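Local coordinates for cellulase (Uncultured bacterium, PDB 3WX5), which hydrolyses internal beta-1,4-glucosidic bonds of cellulose as an endoglucanase of glycoside hydrolase family 12, at residues V22-G27 with N40-E46; G33-R37 with D236-T240; A167-W172 with A182-T186. One frame throughout, in Å; residues are numbered along the deposited sequence.

Contact 1. Residues V22-G27 with N40-E46; sequences VCDRWG and NNVWGAE
Two irregular loops can be joined almost wholly through backbone carbonyls, as residues 22-27 and 40-46 illustrate. A type I turn runs from Asp-24 to Gly-27, with Gly-27 N hydrogen-bonded to Asp-24 O (2.9 Å) and an Asx turn from Trp-26 N to Asp-24 OD1 (3.0 Å); Val-42 centres an inverse gamma turn. The loops run antiparallel, CA atoms of Arg-25 and Val-42 being 5.0 Å apart. Asn-40 N donates to Gly-27 O (2.9 Å) and Val-42 N to Arg-25 O (3.0 Å); a water bridges Gly-27 O and Asn-41 N, 2.9 Å from each. Polar side chains add Asn-40 ND2 to Asp-24 O (3.0 Å), its OD1 going to Gln-49, and Arg-25 (chi1 141°, chi2 t) NE to Val-42 O (2.7 Å) and, weakly, NH2 to Trp-43 O (3.1 Å). Trp-26 (chi1 m) starts away, but its ring returns, CH2 3.7 Å from Trp-43 CB. Near the Cys-23–Cys-50 disulfide, these paired turns join connections between the two sheets of the jelly-roll sandwich.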
# COMPACT_ATOMS: atom_id res chain seq x y z
N VAL A 22 -9.50 2.78 16.19
CA VAL A 22 -10.16 3.63 15.19
C VAL A 22 -11.12 2.77 14.39
O VAL A 22 -10.69 1.78 13.77
CB VAL A 22 -9.10 4.22 14.20
CG1 VAL A 22 -9.76 4.89 13.00
CG2 VAL A 22 -8.15 5.19 14.95
N CYS A 23 -12.41 3.14 14.37
CA CYS A 23 -13.45 2.34 13.72
C CYS A 23 -14.22 3.08 12.62
O CYS A 23 -15.00 2.45 11.89
CB CYS A 23 -14.46 1.76 14.74
SG CYS A 23 -13.74 0.76 16.08
N ASP A 24 -14.04 4.40 12.55
CA ASP A 24 -14.68 5.22 11.53
C ASP A 24 -14.24 4.71 10.16
O ASP A 24 -13.07 4.44 9.95
CB ASP A 24 -14.25 6.70 11.69
CG ASP A 24 -14.94 7.64 10.70
OD1 ASP A 24 -15.52 7.20 9.68
OD2 ASP A 24 -14.89 8.87 10.93
N ARG A 25 -15.19 4.60 9.23
CA ARG A 25 -14.88 4.14 7.88
C ARG A 25 -13.73 4.93 7.24
O ARG A 25 -12.84 4.34 6.60
CB ARG A 25 -16.16 4.14 7.04
CG ARG A 25 -16.03 4.57 5.62
CD ARG A 25 -17.32 4.26 4.86
NE ARG A 25 -17.02 3.65 3.57
CZ ARG A 25 -17.77 3.75 2.48
NH1 ARG A 25 -18.94 4.37 2.53
NH2 ARG A 25 -17.36 3.19 1.35
N TRP A 26 -13.65 6.23 7.55
CA TRP A 26 -12.56 7.07 7.07
C TRP A 26 -11.63 7.59 8.17
O TRP A 26 -10.96 8.61 8.01
CB TRP A 26 -13.09 8.23 6.21
CG TRP A 26 -14.03 7.79 5.11
CD1 TRP A 26 -15.38 8.03 5.05
CD2 TRP A 26 -13.69 7.12 3.89
NE1 TRP A 26 -15.91 7.47 3.91
CE2 TRP A 26 -14.90 6.93 3.17
CE3 TRP A 26 -12.50 6.62 3.36
CZ2 TRP A 26 -14.94 6.28 1.94
CZ3 TRP A 26 -12.55 5.95 2.13
CH2 TRP A 26 -13.75 5.85 1.41
N GLY A 27 -11.52 6.82 9.24
CA GLY A 27 -10.78 7.27 10.42
C GLY A 27 -9.29 7.21 10.15
O GLY A 27 -8.84 6.49 9.25
N ASN A 40 -7.97 3.78 8.49
CA ASN A 40 -8.84 2.62 8.54
C ASN A 40 -9.30 2.27 7.13
O ASN A 40 -9.27 1.10 6.71
CB ASN A 40 -10.04 2.88 9.48
CG ASN A 40 -10.64 1.60 10.04
OD1 ASN A 40 -9.95 0.60 10.26
ND2 ASN A 40 -11.95 1.63 10.32
N ASN A 41 -9.73 3.29 6.40
CA ASN A 41 -9.85 3.21 4.94
C ASN A 41 -10.75 2.07 4.46
O ASN A 41 -10.35 1.26 3.60
CB ASN A 41 -8.44 3.08 4.32
CG ASN A 41 -8.44 3.31 2.80
OD1 ASN A 41 -9.27 4.07 2.28
ND2 ASN A 41 -7.50 2.68 2.09
N VAL A 42 -11.99 2.03 4.96
CA VAL A 42 -12.98 1.06 4.50
C VAL A 42 -13.68 1.59 3.24
O VAL A 42 -14.85 1.99 3.26
CB VAL A 42 -13.99 0.67 5.63
CG1 VAL A 42 -14.85 -0.55 5.21
CG2 VAL A 42 -13.19 0.32 6.92
N TRP A 43 -12.93 1.61 2.14
CA TRP A 43 -13.35 2.35 0.95
C TRP A 43 -14.38 1.63 0.08
O TRP A 43 -15.13 2.27 -0.65
CB TRP A 43 -12.14 2.80 0.12
CG TRP A 43 -11.33 1.68 -0.44
CD1 TRP A 43 -10.13 1.18 0.05
CD2 TRP A 43 -11.62 0.94 -1.63
NE1 TRP A 43 -9.68 0.16 -0.78
CE2 TRP A 43 -10.56 0.02 -1.83
CE3 TRP A 43 -12.64 1.01 -2.59
CZ2 TRP A 43 -10.54 -0.88 -2.90
CZ3 TRP A 43 -12.62 0.11 -3.65
CH2 TRP A 43 -11.57 -0.81 -3.80
N GLY A 44 -14.48 0.30 0.22
CA GLY A 44 -15.25 -0.51 -0.71
C GLY A 44 -16.49 -1.21 -0.15
O GLY A 44 -17.08 -2.05 -0.84
N ALA A 45 -16.86 -0.90 1.09
CA ALA A 45 -18.02 -1.51 1.76
C ALA A 45 -18.51 -0.70 2.94
O ALA A 45 -17.86 0.26 3.35
CB ALA A 45 -17.68 -2.96 2.23
N GLU A 46 -19.63 -1.13 3.53
CA GLU A 46 -20.17 -0.47 4.71
C GLU A 46 -20.05 -1.36 5.94
O GLU A 46 -20.48 -1.00 7.02
CB GLU A 46 -21.63 -0.11 4.49
CG GLU A 46 -21.94 0.37 3.09
CD GLU A 46 -22.68 1.68 3.07
OE1 GLU A 46 -22.56 2.44 4.05
OE2 GLU A 46 -23.37 1.96 2.07
O HOH W 1 -9.50 6.14 6.48

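Contact 2. Residues G33-R37 with D236-T240; sequences GGRYR and DFSVT
Residues 33-37 and 236-240 face each other across the interior of the sandwich rather than as sheet neighbours: the nearest CA atoms, those of Tyr-36 and Ser-238, stand 8.8 Å apart. Gly-33 and Gly-34 both have positive phi (67° and 100°), and at Gly-34 a CB would be jammed against the preceding carbonyl. The chain then passes through Arg-35 (phi/psi -72°/-34°) into the extended strand beginning at Tyr-36. Arg-35 and Tyr-36 both face Val-31, a classic beta bulge. Opposite, the chain turns a corner at Asp-236 (64°/32°) and continues extended through Phe-237 to Thr-240.

The CA-to-CB bonds of Arg-35, Tyr-36 and Phe-237 point toward the opposite segment. Tyr-36 (chi1 m) and Phe-237 (chi1 t) form a T-shaped stack, the edge of Phe-237 directed at the face of Tyr-36, with centroids 5.0 Å apart and planes at 68°; CD1 of Tyr-36 lies 3.7 Å from CE2 of Phe-237. Such packing between layers is the general principle of a beta sandwich, here the jelly roll of family 12: Tyr-36 belongs to one sheet and Phe-237 to the other, with Ile-79 of strand 78-80 touching both side chains.

At its far end the tyrosine meets the opposing backbone. Val-239 N donates to Tyr-36 OH (3.0 Å), while CE1 of Tyr-36 approaches Val-239 CB at 4.3 Å. An extended Arg-35, its first three chi angles all t, gives NE to Tyr-36 OH (3.1 Å) and NH2 to Val-239 O (2.7 Å), so that adjacent polar groups of Val-239 are both engaged. A water 2.5 Å from Tyr-36 OH bonds weakly to Ser-238 OG at 3.4 Å.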
# COMPACT_ATOMS: atom_id res chain seq x y z
N GLY A 33 5.30 10.89 15.29
CA GLY A 33 5.54 12.34 15.30
C GLY A 33 5.11 13.00 14.00
O GLY A 33 5.51 14.12 13.71
N GLY A 34 4.24 12.33 13.24
CA GLY A 34 3.73 12.92 12.01
C GLY A 34 4.42 12.41 10.76
O GLY A 34 4.06 12.82 9.66
N ARG A 35 5.40 11.53 10.92
CA ARG A 35 6.13 11.07 9.75
C ARG A 35 5.26 10.15 8.87
O ARG A 35 5.42 10.12 7.66
CB ARG A 35 7.44 10.38 10.13
CG ARG A 35 8.13 9.77 8.91
CD ARG A 35 9.61 9.55 9.10
NE ARG A 35 10.17 8.88 7.93
CZ ARG A 35 10.56 9.49 6.82
NH1 ARG A 35 10.50 10.82 6.71
NH2 ARG A 35 11.05 8.79 5.81
N TYR A 36 4.39 9.37 9.50
CA TYR A 36 3.47 8.48 8.78
C TYR A 36 2.04 8.75 9.23
O TYR A 36 1.81 9.45 10.20
CB TYR A 36 3.83 6.99 8.99
CG TYR A 36 5.26 6.64 8.68
CD1 TYR A 36 5.78 6.79 7.39
CD2 TYR A 36 6.12 6.21 9.68
CE1 TYR A 36 7.13 6.57 7.14
CE2 TYR A 36 7.46 5.94 9.42
CZ TYR A 36 7.95 6.15 8.17
OH TYR A 36 9.28 5.92 7.92
N ARG A 37 1.09 8.20 8.49
CA ARG A 37 -0.32 8.29 8.84
C ARG A 37 -0.92 6.91 8.69
O ARG A 37 -0.63 6.24 7.71
CB ARG A 37 -1.00 9.20 7.83
CG ARG A 37 -2.36 9.70 8.26
CD ARG A 37 -2.48 11.17 7.87
NE ARG A 37 -3.86 11.47 7.54
CZ ARG A 37 -4.75 11.88 8.42
NH1 ARG A 37 -4.39 12.08 9.69
NH2 ARG A 37 -6.00 12.10 8.04
N ASP A 236 6.56 -2.24 12.32
CA ASP A 236 7.95 -1.93 11.97
C ASP A 236 8.05 -1.24 10.60
O ASP A 236 9.02 -1.47 9.86
CB ASP A 236 8.80 -3.22 11.92
CG ASP A 236 8.81 -4.00 13.24
OD1 ASP A 236 8.68 -3.40 14.34
OD2 ASP A 236 9.00 -5.23 13.17
N PHE A 237 7.05 -0.45 10.22
CA PHE A 237 7.06 0.22 8.91
C PHE A 237 8.11 1.34 8.88
O PHE A 237 8.22 2.13 9.83
CB PHE A 237 5.68 0.81 8.62
CG PHE A 237 5.56 1.49 7.29
CD1 PHE A 237 5.59 0.76 6.10
CD2 PHE A 237 5.31 2.86 7.22
CE1 PHE A 237 5.36 1.39 4.87
CE2 PHE A 237 5.05 3.49 5.99
CZ PHE A 237 5.08 2.75 4.82
N SER A 238 8.85 1.42 7.78
CA SER A 238 9.77 2.51 7.54
C SER A 238 9.82 2.76 6.05
O SER A 238 9.70 1.84 5.25
CB SER A 238 11.17 2.12 8.04
OG SER A 238 12.08 3.16 7.82
N VAL A 239 9.93 4.01 5.66
CA VAL A 239 10.21 4.33 4.26
C VAL A 239 11.38 5.28 4.21
O VAL A 239 11.46 6.18 5.05
CB VAL A 239 9.02 5.01 3.58
CG1 VAL A 239 9.43 5.45 2.17
CG2 VAL A 239 7.82 4.05 3.54
N THR A 240 12.33 5.04 3.30
CA THR A 240 13.44 5.97 3.12
C THR A 240 13.52 6.43 1.67
O THR A 240 13.71 5.63 0.74
CB THR A 240 14.81 5.36 3.52
OG1 THR A 240 14.75 4.93 4.89
CG2 THR A 240 15.93 6.43 3.40
O HOH W 2 10.86 5.61 9.89

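Contact 3. Residues A167-W172 with A182-T186; sequences ATWEVW and AYRRT
Trp-169 and Tyr-183 (both chi1 m) lie at the apolar centre of this hairpin, their CB atoms 4.0 Å apart; on the same face, CG2 of Val-171 is 3.8 Å from CE2 of Tyr-183. Arg-185, its first three chi angles t, extends its aliphatic part over the Trp-169 indole in a CH-pi contact, CG 3.8 Å from the six-membered-ring centroid. The strands are antiparallel, their axes at 139°. Trp-169/Arg-185 and Val-171/Tyr-183 are non-hydrogen-bonded pairs, with CA atoms 4.4 and 4.9 Å apart. The hydrogen-bonded pairs are Glu-170 N to Arg-184 O and Arg-184 N to Glu-170 O (both 2.9 Å), then Trp-172 N to Ala-182 O (2.8 Å) and Ala-182 N to Trp-172 O (2.9 Å). Thr-186 N extends the ladder to Thr-168 O (3.0 Å). On the other face, Glu-170 (chi1 m) accepts at OE1 from Trp-172 NE1 (3.0 Å), and a water links Glu-170 OE2 to Arg-185 O, 2.8 Å from each. An antiparallel hairpin of the larger jelly-roll sheet, it sits between strands 157-164 and 140-149, the latter parallel to 179-185, its apolar face against helix 197-206, whose Phe-200 packs edge-to-face with Trp-169 and Tyr-183.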
# COMPACT_ATOMS: atom_id res chain seq x y z
N ALA A 167 14.09 -10.76 -5.35
CA ALA A 167 13.08 -11.81 -5.39
C ALA A 167 12.43 -11.84 -6.76
O ALA A 167 12.86 -11.12 -7.65
CB ALA A 167 12.03 -11.59 -4.30
N THR A 168 11.48 -12.77 -6.93
CA THR A 168 10.79 -13.01 -8.19
C THR A 168 9.31 -12.64 -8.02
O THR A 168 8.72 -12.94 -6.96
CB THR A 168 10.95 -14.53 -8.57
OG1 THR A 168 12.34 -14.73 -8.86
CG2 THR A 168 10.18 -14.85 -9.82
N TRP A 169 8.72 -12.05 -9.07
CA TRP A 169 7.36 -11.51 -9.04
C TRP A 169 6.60 -11.79 -10.33
O TRP A 169 7.13 -11.64 -11.42
CB TRP A 169 7.39 -9.98 -8.80
CG TRP A 169 8.39 -9.56 -7.72
CD1 TRP A 169 9.75 -9.40 -7.87
CD2 TRP A 169 8.11 -9.30 -6.32
NE1 TRP A 169 10.33 -9.15 -6.64
CE2 TRP A 169 9.35 -9.06 -5.68
CE3 TRP A 169 6.94 -9.24 -5.56
CZ2 TRP A 169 9.44 -8.70 -4.33
CZ3 TRP A 169 7.04 -8.96 -4.20
CH2 TRP A 169 8.30 -8.70 -3.60
N GLU A 170 5.31 -12.08 -10.19
CA GLU A 170 4.33 -11.96 -11.27
C GLU A 170 4.00 -10.52 -11.53
O GLU A 170 3.76 -9.78 -10.58
CB GLU A 170 3.03 -12.67 -10.86
CG GLU A 170 3.24 -14.13 -10.43
CD GLU A 170 1.96 -14.76 -9.92
OE1 GLU A 170 0.91 -14.12 -10.02
OE2 GLU A 170 2.02 -15.89 -9.37
N VAL A 171 3.92 -10.12 -12.81
CA VAL A 171 3.52 -8.75 -13.13
C VAL A 171 2.10 -8.77 -13.70
O VAL A 171 1.82 -9.55 -14.62
CB VAL A 171 4.49 -8.10 -14.16
CG1 VAL A 171 4.18 -6.65 -14.33
CG2 VAL A 171 5.97 -8.27 -13.70
N TRP A 172 1.20 -8.02 -13.06
CA TRP A 172 -0.21 -7.90 -13.50
C TRP A 172 -0.49 -6.48 -13.90
O TRP A 172 0.04 -5.55 -13.27
CB TRP A 172 -1.14 -8.25 -12.34
CG TRP A 172 -1.05 -9.68 -11.94
CD1 TRP A 172 -0.02 -10.31 -11.29
CD2 TRP A 172 -2.01 -10.69 -12.23
NE1 TRP A 172 -0.29 -11.67 -11.15
CE2 TRP A 172 -1.53 -11.91 -11.71
CE3 TRP A 172 -3.30 -10.65 -12.81
CZ2 TRP A 172 -2.26 -13.10 -11.78
CZ3 TRP A 172 -4.01 -11.84 -12.92
CH2 TRP A 172 -3.50 -13.04 -12.40
N ALA A 182 0.48 -4.61 -10.61
CA ALA A 182 0.67 -5.34 -9.34
C ALA A 182 1.82 -6.32 -9.49
O ALA A 182 1.88 -7.09 -10.47
CB ALA A 182 -0.59 -6.06 -8.95
N TYR A 183 2.70 -6.35 -8.50
CA TYR A 183 3.77 -7.35 -8.48
C TYR A 183 3.44 -8.32 -7.37
O TYR A 183 3.46 -7.95 -6.21
CB TYR A 183 5.14 -6.70 -8.20
CG TYR A 183 5.55 -5.76 -9.32
CD1 TYR A 183 5.09 -4.44 -9.35
CD2 TYR A 183 6.34 -6.21 -10.39
CE1 TYR A 183 5.43 -3.57 -10.41
CE2 TYR A 183 6.70 -5.35 -11.44
CZ TYR A 183 6.25 -4.04 -11.44
OH TYR A 183 6.48 -3.20 -12.52
N ARG A 184 3.16 -9.57 -7.72
CA ARG A 184 2.80 -10.55 -6.71
C ARG A 184 4.01 -11.45 -6.50
O ARG A 184 4.41 -12.17 -7.42
CB ARG A 184 1.60 -11.39 -7.18
CG ARG A 184 1.08 -12.34 -6.10
CD ARG A 184 -0.01 -13.30 -6.63
NE ARG A 184 -0.83 -13.71 -5.50
CZ ARG A 184 -2.14 -13.99 -5.58
NH1 ARG A 184 -2.74 -14.01 -6.78
NH2 ARG A 184 -2.83 -14.23 -4.47
N ARG A 185 4.49 -11.55 -5.26
CA ARG A 185 5.73 -12.33 -5.02
C ARG A 185 5.42 -13.79 -5.36
O ARG A 185 4.29 -14.25 -5.12
CB ARG A 185 6.15 -12.23 -3.56
CG ARG A 185 7.66 -12.41 -3.36
CD ARG A 185 8.02 -12.19 -1.89
NE ARG A 185 9.46 -12.17 -1.65
CZ ARG A 185 10.23 -13.25 -1.57
NH1 ARG A 185 9.69 -14.47 -1.70
NH2 ARG A 185 11.52 -13.11 -1.26
N THR A 186 6.37 -14.50 -5.97
CA THR A 186 6.11 -15.88 -6.42
C THR A 186 5.97 -16.83 -5.23
O THR A 186 5.35 -17.90 -5.35
CB THR A 186 7.21 -16.41 -7.38
OG1 THR A 186 8.48 -16.31 -6.75
CG2 THR A 186 7.26 -15.58 -8.68
O HOH W 3 2.65 -15.87 -6.68
O HOH W 4 -1.33 -15.18 -8.91

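Overall arrangement
Together the three contacts illustrate how a beta sandwich is held within a sheet, between sheets and through its loops. Contact 2 is the buried one, crossing from one sheet to the other with aromatic packing and a few side-chain-to-backbone bonds. Contact 3 lies within a single sheet, one that contact 2 also reaches, and relies on a regular backbone ladder; it is partly buried, with an apolar face and a polar one. Contact 1, also partly buried, replaces the ladder with turns and carbonyls met by backbone NH groups and by arginine and asparagine side chains. Contacts 1 and 2 adjoin in sequence through strand 36-39, whereas contact 3 lies across the chain's centre from both, its centre 28 Å from that of contact 1.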